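Local coordinates for protein angiotensin-converting enzyme (Anopheles gambiae, PDB 6S1Y) that probably cleaves peptide bonds as a zinc-dependent metalloprotease of the angiotensin-converting enzyme family, and is captured here with a gamma-polyglutamate fragment in its zinc-containing pocket, at residues K552-P555 with D556-V560; N540-K543 with E544-A547; Y501-Q504 with F505-H508; Q369-P372 with V373-G377; N80-L83 with K84-K88. All blocks are in the same frame, centred on the assembly; numbering follows the deposited sequence.

Contact 1: residues K552-P555 with D556-V560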
# COMPACT_ATOMS: atom_id res chain seq x y z
N LYS A 552 3.45 -12.72 18.50
CA LYS A 552 3.39 -14.10 18.05
C LYS A 552 3.71 -14.20 16.55
O LYS A 552 3.52 -13.24 15.80
CB LYS A 552 2.00 -14.69 18.32
CG LYS A 552 1.59 -14.60 19.77
CD LYS A 552 0.36 -15.45 20.07
CE LYS A 552 0.25 -15.75 21.57
NZ LYS A 552 -1.11 -16.28 21.92
N PRO A 553 4.21 -15.36 16.11
CA PRO A 553 4.30 -15.63 14.67
C PRO A 553 2.96 -15.39 13.99
O PRO A 553 1.90 -15.68 14.56
CB PRO A 553 4.70 -17.11 14.61
CG PRO A 553 5.37 -17.37 15.91
CD PRO A 553 4.70 -16.49 16.92
N TRP A 554 3.00 -14.89 12.76
CA TRP A 554 1.79 -14.33 12.18
C TRP A 554 0.73 -15.39 11.89
O TRP A 554 -0.46 -15.06 11.89
CB TRP A 554 2.13 -13.52 10.92
CG TRP A 554 2.62 -14.28 9.75
CD1 TRP A 554 3.91 -14.37 9.30
CD2 TRP A 554 1.82 -15.03 8.83
NE1 TRP A 554 3.97 -15.17 8.18
CE2 TRP A 554 2.69 -15.57 7.86
CE3 TRP A 554 0.44 -15.30 8.74
CZ2 TRP A 554 2.24 -16.37 6.82
CZ3 TRP A 554 -0.00 -16.09 7.71
CH2 TRP A 554 0.89 -16.62 6.75
N PRO A 555 1.09 -16.66 11.69
CA PRO A 555 0.02 -17.66 11.53
C PRO A 555 -0.88 -17.73 12.75
O PRO A 555 -2.10 -17.85 12.61
CB PRO A 555 0.79 -18.97 11.29
CG PRO A 555 2.09 -18.54 10.74
CD PRO A 555 2.42 -17.25 11.45
N ASP A 556 -0.31 -17.60 13.96
CA ASP A 556 -1.14 -17.61 15.16
C ASP A 556 -2.02 -16.38 15.23
O ASP A 556 -3.19 -16.46 15.62
CB ASP A 556 -0.26 -17.72 16.41
CG ASP A 556 0.60 -18.98 16.41
OD1 ASP A 556 0.07 -20.09 16.18
OD2 ASP A 556 1.83 -18.85 16.62
N ALA A 557 -1.49 -15.22 14.85
CA ALA A 557 -2.33 -14.02 14.82
C ALA A 557 -3.50 -14.20 13.84
O ALA A 557 -4.64 -13.83 14.15
CB ALA A 557 -1.50 -12.80 14.44
N MET A 558 -3.24 -14.78 12.67
CA MET A 558 -4.32 -14.97 11.71
C MET A 558 -5.36 -15.94 12.24
O MET A 558 -6.56 -15.66 12.21
CB MET A 558 -3.76 -15.49 10.39
CG MET A 558 -4.86 -15.84 9.38
SD MET A 558 -4.15 -16.28 7.81
CE MET A 558 -4.08 -14.66 7.07
N GLU A 559 -4.91 -17.10 12.75
CA GLU A 559 -5.86 -18.07 13.29
C GLU A 559 -6.82 -17.44 14.29
O GLU A 559 -7.98 -17.84 14.36
CB GLU A 559 -5.11 -19.22 13.94
CG GLU A 559 -6.05 -20.24 14.53
CD GLU A 559 -5.40 -21.58 14.77
OE1 GLU A 559 -4.19 -21.62 15.09
OE2 GLU A 559 -6.11 -22.60 14.63
N VAL A 560 -6.36 -16.43 15.03
CA VAL A 560 -7.22 -15.81 16.04
C VAL A 560 -8.50 -15.29 15.42
O VAL A 560 -9.58 -15.33 16.03
CB VAL A 560 -6.45 -14.68 16.75
CG1 VAL A 560 -7.42 -13.70 17.44
CG2 VAL A 560 -5.47 -15.25 17.74

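Contact 2: residues N540-K543 with E544-A547. With NAG (2-acetamido-2-deoxy-beta-D-glucopyranose), chain C.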
# COMPACT_ATOMS: atom_id res chain seq x y z
N ASN A 540 -14.63 -7.57 18.20
CA ASN A 540 -13.96 -8.19 19.33
C ASN A 540 -12.90 -9.17 18.86
O ASN A 540 -11.78 -9.18 19.39
CB ASN A 540 -14.98 -8.88 20.25
CG ASN A 540 -15.88 -7.89 20.98
OD1 ASN A 540 -15.51 -6.74 21.20
ND2 ASN A 540 -17.08 -8.34 21.35
N GLN A 541 -13.23 -10.00 17.86
CA GLN A 541 -12.22 -10.93 17.36
C GLN A 541 -11.10 -10.19 16.63
O GLN A 541 -9.93 -10.59 16.70
CB GLN A 541 -12.86 -11.96 16.44
CG GLN A 541 -13.67 -13.03 17.17
CD GLN A 541 -12.81 -13.89 18.08
OE1 GLN A 541 -11.90 -14.58 17.62
NE2 GLN A 541 -13.10 -13.83 19.38
N LEU A 542 -11.43 -9.09 15.96
CA LEU A 542 -10.40 -8.31 15.29
C LEU A 542 -9.46 -7.65 16.30
O LEU A 542 -8.23 -7.78 16.18
CB LEU A 542 -11.06 -7.28 14.37
CG LEU A 542 -10.16 -6.37 13.55
CD1 LEU A 542 -9.22 -7.17 12.67
CD2 LEU A 542 -11.01 -5.42 12.70
N LYS A 543 -10.02 -6.96 17.31
CA LYS A 543 -9.23 -6.41 18.42
C LYS A 543 -8.20 -7.41 18.93
O LYS A 543 -7.03 -7.08 19.13
CB LYS A 543 -10.13 -6.03 19.60
CG LYS A 543 -10.92 -4.78 19.48
CD LYS A 543 -11.92 -4.68 20.65
CE LYS A 543 -11.24 -4.38 21.98
NZ LYS A 543 -12.21 -4.46 23.10
N GLU A 544 -8.65 -8.64 19.21
CA GLU A 544 -7.76 -9.64 19.77
C GLU A 544 -6.56 -9.88 18.87
O GLU A 544 -5.42 -9.95 19.33
CB GLU A 544 -8.54 -10.95 20.00
CG GLU A 544 -7.83 -11.93 20.93
CD GLU A 544 -8.52 -13.30 21.03
OE1 GLU A 544 -9.77 -13.35 21.02
OE2 GLU A 544 -7.80 -14.32 21.12
N MET A 545 -6.79 -10.02 17.56
CA MET A 545 -5.67 -10.25 16.65
C MET A 545 -4.70 -9.07 16.68
O MET A 545 -3.49 -9.26 16.82
CB MET A 545 -6.19 -10.51 15.23
CG MET A 545 -5.08 -10.76 14.21
SD MET A 545 -5.71 -11.33 12.60
CE MET A 545 -6.33 -9.81 11.89
N LEU A 546 -5.23 -7.86 16.57
CA LEU A 546 -4.37 -6.68 16.50
C LEU A 546 -3.64 -6.42 17.81
O LEU A 546 -2.52 -5.90 17.78
CB LEU A 546 -5.20 -5.46 16.12
CG LEU A 546 -6.04 -5.61 14.85
CD1 LEU A 546 -6.69 -4.28 14.50
CD2 LEU A 546 -5.19 -6.11 13.70
N ALA A 547 -4.25 -6.74 18.95
CA ALA A 547 -3.59 -6.50 20.23
C ALA A 547 -2.30 -7.31 20.35
O ALA A 547 -1.40 -6.91 21.09
CB ALA A 547 -4.52 -6.84 21.40
C1 NAG C . -15.75 -3.95 24.30
C2 NAG C . -16.66 -5.06 24.83
C3 NAG C . -16.44 -5.26 26.33
C4 NAG C . -14.97 -5.46 26.66
C5 NAG C . -14.15 -4.32 26.05
C6 NAG C . -12.66 -4.50 26.20
C7 NAG C . -18.81 -5.51 23.73
C8 NAG C . -20.22 -5.04 23.54
N2 NAG C . -18.06 -4.77 24.55
O3 NAG C . -17.18 -6.41 26.74
O4 NAG C . -14.78 -5.51 28.08
O5 NAG C . -14.40 -4.23 24.64
O6 NAG C . -11.94 -3.43 25.59
O7 NAG C . -18.38 -6.51 23.17

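Contact 3: residues Y501-Q504 with F505-H508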
# COMPACT_ATOMS: atom_id res chain seq x y z
N TYR A 501 -3.66 -7.48 -0.01
CA TYR A 501 -4.78 -7.63 -0.94
C TYR A 501 -5.26 -9.07 -1.02
O TYR A 501 -6.44 -9.30 -1.33
CB TYR A 501 -4.39 -7.07 -2.31
CG TYR A 501 -4.77 -5.61 -2.45
CD1 TYR A 501 -4.19 -4.65 -1.63
CD2 TYR A 501 -5.73 -5.20 -3.36
CE1 TYR A 501 -4.54 -3.31 -1.72
CE2 TYR A 501 -6.09 -3.84 -3.46
CZ TYR A 501 -5.49 -2.91 -2.62
OH TYR A 501 -5.83 -1.59 -2.70
N VAL A 502 -4.42 -10.05 -0.68
CA VAL A 502 -4.90 -11.42 -0.51
C VAL A 502 -5.59 -11.60 0.84
O VAL A 502 -6.76 -12.00 0.92
CB VAL A 502 -3.73 -12.41 -0.67
CG1 VAL A 502 -4.25 -13.84 -0.45
CG2 VAL A 502 -3.05 -12.26 -2.01
N ILE A 503 -4.86 -11.36 1.94
CA ILE A 503 -5.39 -11.77 3.25
C ILE A 503 -6.56 -10.90 3.67
O ILE A 503 -7.41 -11.34 4.45
CB ILE A 503 -4.32 -11.74 4.37
CG1 ILE A 503 -3.89 -10.32 4.70
CG2 ILE A 503 -3.14 -12.58 3.96
CD1 ILE A 503 -2.77 -10.27 5.70
N GLN A 504 -6.64 -9.66 3.19
CA GLN A 504 -7.76 -8.84 3.61
C GLN A 504 -9.09 -9.50 3.25
O GLN A 504 -10.11 -9.25 3.92
CB GLN A 504 -7.69 -7.43 3.02
CG GLN A 504 -8.01 -7.31 1.53
CD GLN A 504 -7.81 -5.86 1.03
OE1 GLN A 504 -8.74 -5.22 0.56
NE2 GLN A 504 -6.59 -5.36 1.13
N PHE A 505 -9.13 -10.34 2.21
CA PHE A 505 -10.39 -11.01 1.90
C PHE A 505 -10.62 -12.20 2.84
O PHE A 505 -11.78 -12.55 3.11
CB PHE A 505 -10.42 -11.43 0.42
CG PHE A 505 -10.48 -10.26 -0.53
CD1 PHE A 505 -9.31 -9.65 -0.99
CD2 PHE A 505 -11.69 -9.73 -0.93
CE1 PHE A 505 -9.37 -8.55 -1.84
CE2 PHE A 505 -11.75 -8.62 -1.77
CZ PHE A 505 -10.59 -8.04 -2.22
N GLN A 506 -9.55 -12.81 3.34
CA GLN A 506 -9.69 -13.80 4.41
C GLN A 506 -10.22 -13.15 5.68
O GLN A 506 -11.13 -13.69 6.32
CB GLN A 506 -8.34 -14.48 4.65
CG GLN A 506 -7.82 -15.22 3.43
CD GLN A 506 -6.51 -15.90 3.67
OE1 GLN A 506 -5.45 -15.44 3.21
NE2 GLN A 506 -6.54 -17.02 4.37
N PHE A 507 -9.68 -11.99 6.05
CA PHE A 507 -10.16 -11.26 7.22
C PHE A 507 -11.62 -10.82 7.03
O PHE A 507 -12.46 -10.99 7.92
CB PHE A 507 -9.28 -10.03 7.47
CG PHE A 507 -7.84 -10.35 7.84
CD1 PHE A 507 -7.47 -11.60 8.28
CD2 PHE A 507 -6.88 -9.35 7.80
CE1 PHE A 507 -6.16 -11.86 8.66
CE2 PHE A 507 -5.56 -9.60 8.16
CZ PHE A 507 -5.20 -10.85 8.59
N HIS A 508 -11.93 -10.25 5.86
CA HIS A 508 -13.29 -9.82 5.57
C HIS A 508 -14.28 -10.98 5.67
O HIS A 508 -15.38 -10.82 6.21
CB HIS A 508 -13.34 -9.19 4.17
CG HIS A 508 -14.70 -8.75 3.72
ND1 HIS A 508 -15.38 -7.71 4.31
CD2 HIS A 508 -15.48 -9.17 2.69
CE1 HIS A 508 -16.52 -7.51 3.67
NE2 HIS A 508 -16.61 -8.39 2.69

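Contact 4: residues Q369-P372 with V373-G377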
# COMPACT_ATOMS: atom_id res chain seq x y z
N GLN A 369 -0.23 -0.72 21.49
CA GLN A 369 0.68 0.23 22.13
C GLN A 369 1.05 -0.16 23.56
O GLN A 369 2.02 0.39 24.09
CB GLN A 369 0.08 1.63 22.11
CG GLN A 369 -1.18 1.82 22.91
CD GLN A 369 -1.62 3.27 22.91
OE1 GLN A 369 -0.89 4.15 22.45
NE2 GLN A 369 -2.82 3.53 23.41
N HIS A 370 0.31 -1.08 24.18
CA HIS A 370 0.67 -1.59 25.50
C HIS A 370 1.79 -2.63 25.45
O HIS A 370 2.25 -3.06 26.50
CB HIS A 370 -0.55 -2.24 26.16
CG HIS A 370 -0.98 -3.50 25.48
ND1 HIS A 370 -1.92 -3.52 24.47
CD2 HIS A 370 -0.55 -4.78 25.63
CE1 HIS A 370 -2.08 -4.77 24.05
NE2 HIS A 370 -1.25 -5.55 24.73
N GLN A 371 2.21 -3.05 24.26
CA GLN A 371 3.25 -4.06 24.16
C GLN A 371 4.64 -3.44 24.30
O GLN A 371 4.79 -2.22 24.19
CB GLN A 371 3.15 -4.79 22.81
CG GLN A 371 1.84 -5.54 22.59
CD GLN A 371 1.94 -7.04 22.89
OE1 GLN A 371 3.01 -7.57 23.18
NE2 GLN A 371 0.81 -7.73 22.81
N PRO A 372 5.66 -4.25 24.55
CA PRO A 372 7.03 -3.74 24.45
C PRO A 372 7.33 -3.26 23.04
O PRO A 372 6.71 -3.69 22.06
CB PRO A 372 7.90 -4.95 24.83
CG PRO A 372 7.00 -6.13 24.70
CD PRO A 372 5.61 -5.66 24.97
N VAL A 373 8.31 -2.35 22.95
CA VAL A 373 8.52 -1.60 21.72
C VAL A 373 8.76 -2.53 20.53
O VAL A 373 8.24 -2.29 19.44
CB VAL A 373 9.68 -0.60 21.89
CG1 VAL A 373 10.99 -1.33 22.29
CG2 VAL A 373 9.87 0.20 20.62
N GLU A 374 9.54 -3.59 20.72
CA GLU A 374 9.88 -4.47 19.61
C GLU A 374 8.73 -5.38 19.18
O GLU A 374 8.88 -6.12 18.20
CB GLU A 374 11.12 -5.31 19.96
CG GLU A 374 10.91 -6.40 21.00
CD GLU A 374 10.98 -5.89 22.44
OE1 GLU A 374 11.44 -6.65 23.31
OE2 GLU A 374 10.56 -4.74 22.70
N PHE A 375 7.61 -5.38 19.90
CA PHE A 375 6.40 -6.05 19.44
C PHE A 375 5.37 -5.07 18.90
O PHE A 375 4.29 -5.50 18.47
CB PHE A 375 5.76 -6.87 20.57
CG PHE A 375 6.50 -8.12 20.94
CD1 PHE A 375 7.56 -8.59 20.17
CD2 PHE A 375 6.13 -8.85 22.06
CE1 PHE A 375 8.23 -9.77 20.52
CE2 PHE A 375 6.80 -10.02 22.42
CZ PHE A 375 7.84 -10.48 21.65
N ARG A 376 5.67 -3.78 18.90
CA ARG A 376 4.74 -2.77 18.41
C ARG A 376 4.89 -2.64 16.89
O ARG A 376 5.41 -1.66 16.35
CB ARG A 376 4.96 -1.45 19.14
CG ARG A 376 4.53 -1.50 20.59
CD ARG A 376 4.88 -0.26 21.37
NE ARG A 376 4.00 0.86 21.08
CZ ARG A 376 3.95 1.98 21.80
NH1 ARG A 376 4.73 2.09 22.87
NH2 ARG A 376 3.12 2.97 21.46
N GLY A 377 4.43 -3.69 16.20
CA GLY A 377 4.33 -3.73 14.76
C GLY A 377 3.30 -4.76 14.34
O GLY A 377 2.70 -5.45 15.17

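Contact 5: residues N80-L83 with K84-K88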
# COMPACT_ATOMS: atom_id res chain seq x y z
N ASN A 80 11.03 -19.54 28.31
CA ASN A 80 9.94 -18.64 27.92
C ASN A 80 10.14 -18.28 26.45
O ASN A 80 11.11 -17.60 26.10
CB ASN A 80 9.91 -17.38 28.80
CG ASN A 80 8.51 -16.77 28.91
OD1 ASN A 80 7.77 -16.73 27.93
ND2 ASN A 80 8.16 -16.28 30.10
N ALA A 81 9.25 -18.77 25.58
CA ALA A 81 9.38 -18.49 24.15
C ALA A 81 9.20 -17.00 23.88
O ALA A 81 9.93 -16.42 23.06
CB ALA A 81 8.37 -19.30 23.35
N THR A 82 8.25 -16.36 24.56
CA THR A 82 8.07 -14.92 24.45
C THR A 82 9.38 -14.18 24.69
O THR A 82 9.64 -13.15 24.06
CB THR A 82 7.00 -14.45 25.44
OG1 THR A 82 5.83 -15.27 25.31
CG2 THR A 82 6.63 -12.99 25.19
N LEU A 83 10.21 -14.70 25.60
CA LEU A 83 11.45 -14.01 25.94
C LEU A 83 12.50 -14.17 24.84
O LEU A 83 13.17 -13.20 24.48
CB LEU A 83 12.01 -14.54 27.26
CG LEU A 83 13.08 -13.62 27.87
CD1 LEU A 83 12.39 -12.44 28.55
CD2 LEU A 83 14.00 -14.35 28.82
N LYS A 84 12.66 -15.39 24.33
CA LYS A 84 13.55 -15.60 23.19
C LYS A 84 13.20 -14.64 22.06
O LYS A 84 14.08 -14.14 21.35
CB LYS A 84 13.45 -17.04 22.69
CG LYS A 84 13.98 -18.11 23.62
CD LYS A 84 14.06 -19.46 22.90
CE LYS A 84 14.04 -20.63 23.87
NZ LYS A 84 14.45 -21.92 23.22
N ARG A 85 11.90 -14.38 21.88
CA ARG A 85 11.45 -13.57 20.76
C ARG A 85 11.74 -12.09 20.99
O ARG A 85 12.05 -11.36 20.04
CB ARG A 85 9.95 -13.79 20.55
CG ARG A 85 9.42 -13.37 19.20
CD ARG A 85 7.93 -13.68 19.10
NE ARG A 85 7.32 -13.01 17.97
CZ ARG A 85 7.40 -13.43 16.71
NH1 ARG A 85 8.07 -14.53 16.42
NH2 ARG A 85 6.82 -12.74 15.74
N ARG A 86 11.65 -11.64 22.24
CA ARG A 86 11.97 -10.25 22.54
C ARG A 86 13.44 -9.97 22.30
O ARG A 86 13.79 -8.87 21.86
CB ARG A 86 11.60 -9.93 23.99
CG ARG A 86 10.10 -9.78 24.22
CD ARG A 86 9.72 -10.01 25.69
NE ARG A 86 10.24 -8.96 26.57
CZ ARG A 86 10.30 -9.05 27.90
NH1 ARG A 86 9.88 -10.15 28.51
NH2 ARG A 86 10.80 -8.04 28.61
N ILE A 87 14.31 -10.94 22.56
CA ILE A 87 15.74 -10.74 22.39
C ILE A 87 16.11 -10.75 20.92
O ILE A 87 16.99 -9.99 20.48
CB ILE A 87 16.53 -11.81 23.18
CG1 ILE A 87 16.39 -11.57 24.68
CG2 ILE A 87 18.00 -11.80 22.76
CD1 ILE A 87 16.36 -12.85 25.49
N LYS A 88 15.48 -11.62 20.12
CA LYS A 88 15.78 -11.68 18.70
C LYS A 88 15.37 -10.40 17.98
O LYS A 88 16.12 -9.87 17.16
CB LYS A 88 15.09 -12.90 18.07
CG LYS A 88 15.38 -13.10 16.58
CD LYS A 88 14.53 -14.24 15.98
CE LYS A 88 13.08 -13.81 15.73
NZ LYS A 88 12.08 -14.83 16.17

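Contact 1: residues K552-P555 with D556-V560
Trp554 and Met558 lie side by side on the inward face of a helix that has only just begun. The sulfur comes to the rim of the indole near the ring plane, with Met558 SD 4.2 Å from Trp554 CZ3. Trp554 holds its CG between the backbone N and the carbonyl carbon (chi1 68°), which brings the indole back alongside Pro555, whose CD rests over one ring face near its rim. The buried indole nitrogen is satisfied by the carbonyl of Tyr198, while Phe383 packs against both Trp554 and Met558. Broad indole and flexible thioether suit this filled interior.

The backbone is gripped firmly too. Met558 N donates to Trp554 O at 2.9 Å and nearly straight (162°), and Glu559 N to Pro555 O at 2.9 Å.

The start of the helix is looser. Pro553 O receives two weak bonds, from Asp556 N at 3.0 Å and from Ala557 N at 3.4 Å. Asp556 OD2 lies alongside the Pro553 ring, 3.7 Å from its CD, and the carboxylate's firm partner is Arg565, bridged through OD1. That arginine also binds Glu559. Lys552 runs out toward solvent, its NZ 6.6 Å from Asp556 OD2, too far for an ion pair although opposite charges may attract.

Proline suits positions 553 and 555: the first N-H groups of a helix have no carbonyl a full turn earlier, so a missing one costs nothing. An acidic residue there would be favoured by the helix dipole's positive end. Pro553 at the N-cap, with Pro555 and Asp556 following, makes this a characteristic helix N-terminus, opening helix 554-562.

Contact 2: residues N540-K543 with E544-A547
From Asn540 to Ala547 the backbone runs through two turns of alpha-helix, each of the first four carbonyls meeting the N-H four residues on. Glu544 N reaches Asn540 O at 3.2 Å, and Leu546 N meets Leu542 O at 3.0 Å and almost straight (169°). The shortest of the set is Ala547 N to Lys543 O, 2.8 Å; the bond from Met545 N to Gln541 O is weak.

On the buried face Leu542 is the centre of the apolar contacts. Its CG stands anti to the backbone N (chi1 -179°), sending CD1 forward along the helix to meet Met545 CE at 4.0 Å and Leu546 CG at 4.2 Å. Both neighbours slant across it, branched leucines filling breadth while the flexible methionine reaches farther, to Phe507 of helix 495-514. Met302 and Tyr364 also pack on Leu546.

A polar side meets an N-linked sugar, N-acetylglucosamine (NAG). Asn540 ND2 donates to NAG O7, the acetamide oxygen, at 2.9 Å. Lys543, bent at chi3 (72°), hydrogen-bonds through NZ to NAG O6 at 2.7 Å, and the ring oxygen O5 is as near. Thus an amide and an ammonium group one helical turn apart grip two different parts of one sugar. Asn301 is the glycan's other protein neighbour, and its place in an Asn-Met-Thr sequence is consistent with its being the attachment site; Asn540 OD1 receives a weak bond from Asn301 ND2.

Leucine and methionine on one side, with asparagine, lysine and glutamate on the other, are the signature of an amphipathic surface helix, here helix 536-547, whose polar side contacts a glycan.

Contact 3: residues Y501-Q504 with F505-H508
Gln504 O accepts from His508 N at 2.8 Å, the shortest sound polar bond here, with the donor tilted 33° from the carbonyl plane. One residue back, Ile503 O is met more directly by Phe507 N at 2.9 Å, and the same oxygen also lies over one face of the Phe507 ring, 3.5 Å above its plane and toward the rim. Helical regularity slackens before that: Phe505 N bonds to Val502 O, three residues back, at 3.2 Å and from above the carbonyl plane.

Tyr501 O lies in plane at the edge of the Phe505 ring. At 2.9 Å from Phe505 CD1 to Tyr501 O the approach is unusually short, and any CH...O character is doubtful. Phe505 also meets Tyr575 edge-to-face.

Ile503 and Phe507 point the same way, CD1 of the isoleucine 3.8 Å from CE2 of the phenylalanine. Branching at CB and chi1 of 69° carry Ile503 CG1 toward that ring, while its CG2 faces Gln506 OE1 at 3.8 Å. The Gln506 amide is buried yet satisfied, by Ser568 N and Lys566 O. Gln504 NE2 bonds to Asp389 and lies over one face of the Tyr501 ring, toward its rim, and the His508 imidazole binds Leu527 O.

Every residue here is buried, as befits the aromatic-rich middle of helix 495-514. The helix also carries Tyr497 of the ligand pocket, and the Tyr501 side chain comes within about 5 Å of the bound glutamyl ligand: a core helix lining the active-site cleft of a zinc peptidase of the HExxH type.

Contact 4: residues Q369-P372 with V373-G377
Among the hydrogen bonds, Phe375 N to Pro372 O closes the turn at 2.9 Å, the donor standing above the carbonyl plane. Arg376 then centres an inverse gamma turn, with a weak bond from Gly377 N to Phe375 O.

Carbonyl-over-guanidinium stacking comes from Arg376. Its side chain, bent at chi3 (76°), folds back so that the Gln369 carbonyl oxygen sits over the middle of the guanidinium, 3.3 Å above its plane. Meanwhile Arg376 NH2 lies 3.4 Å from Gln369 CB and donates to Ala335 O. A long chain ending in a flat guanidinium suits this reach across the loop.

Apolar and edge contacts gather at Phe375. Pro372 CG approaches its CD2 at 3.9 Å, and Gln371 OE1 lies in the ring plane at the edge, 3.6 Å from the same CD2. Gln371 NE2 donates to Ala547 O. Rigid Pro372 also has Glu374 OE2 close to its CB, at 3.4 Å.

Glu374 OE2 is buried without a polar partner, and OE1 lies close to the carboxylate of Glu23. Such an arrangement would tend to raise the pKa of one of the two acids, though the salt bridge from Arg86 to Glu23 would tend to counter the shift.

Contact 5: residues N80-L83 with K84-K88
Leu83 touches both residues that follow it a turn later. Its CG, anti to the backbone N (chi1 -164°), meets Ile87 CD1 at 4.1 Å, while CD1 branches off toward the Arg86 guanidinium, 3.4 Å from NH1. Aliphatic branches suit this inward side, where helix 12-42 lies against Leu83 and Ile87 through Ser16 and Val19. Arg86 also brushes the backbone with its stem, CG being 3.4 Å from Thr82 O.

Behind these contacts stands the ladder of main-chain bonds. Lys84 N reaches Asn80 O at 3.2 Å; Arg85 N meets Ala81 O at 3.1 Å, Arg86 N meets Thr82 O at 3.1 Å and Ile87 N meets Leu83 O at 3.2 Å. This spacing holds Leu83 and Ile87 on one stripe.

Farther out, the arginine ends are fixed by other parts of the chain. Arg86, bent at chi3 (67°), forms a salt bridge through NE with Glu23 of helix 12-42, an ion pair that a long side chain can reach from beside the apolar stripe. Arg85 goes the other way, extended as far as NE, and gives NH2 to Ser550 O. Lys84 extends away from the contact, past Thr75.

Asn80, at the N-cap position, precedes all this, and its main-chain N makes a weak bond to Glu12. The arrangement is that of the first turns of an amphipathic helix, 81-90, packed on the N-terminal helix 12-42.

Contacts 1, 2 and 3 form one packed group, with centres 11 to 15 Å apart: Met558 CE of contact 1 lies 3.8 Å from Phe507 CE1 of contact 3, and Met545 CE of contact 2 meets Phe507 CZ at 3.6 Å. Contact 4 joins this group through the amide of Gln371. It meets contact 5 where Phe375 CZ packs on Arg86 CG at 3.5 Å, and contact 5 touches contact 1 where Arg85 NH2 lies 3.3 Å from Lys552 O. Contact 3 stands nearest the active site, its Tyr501 side chain about 9 Å from the zinc ion, against about 13 Å for Leu546 of contact 2. Contact 5 lies farthest from contact 3, about 29 Å between centres.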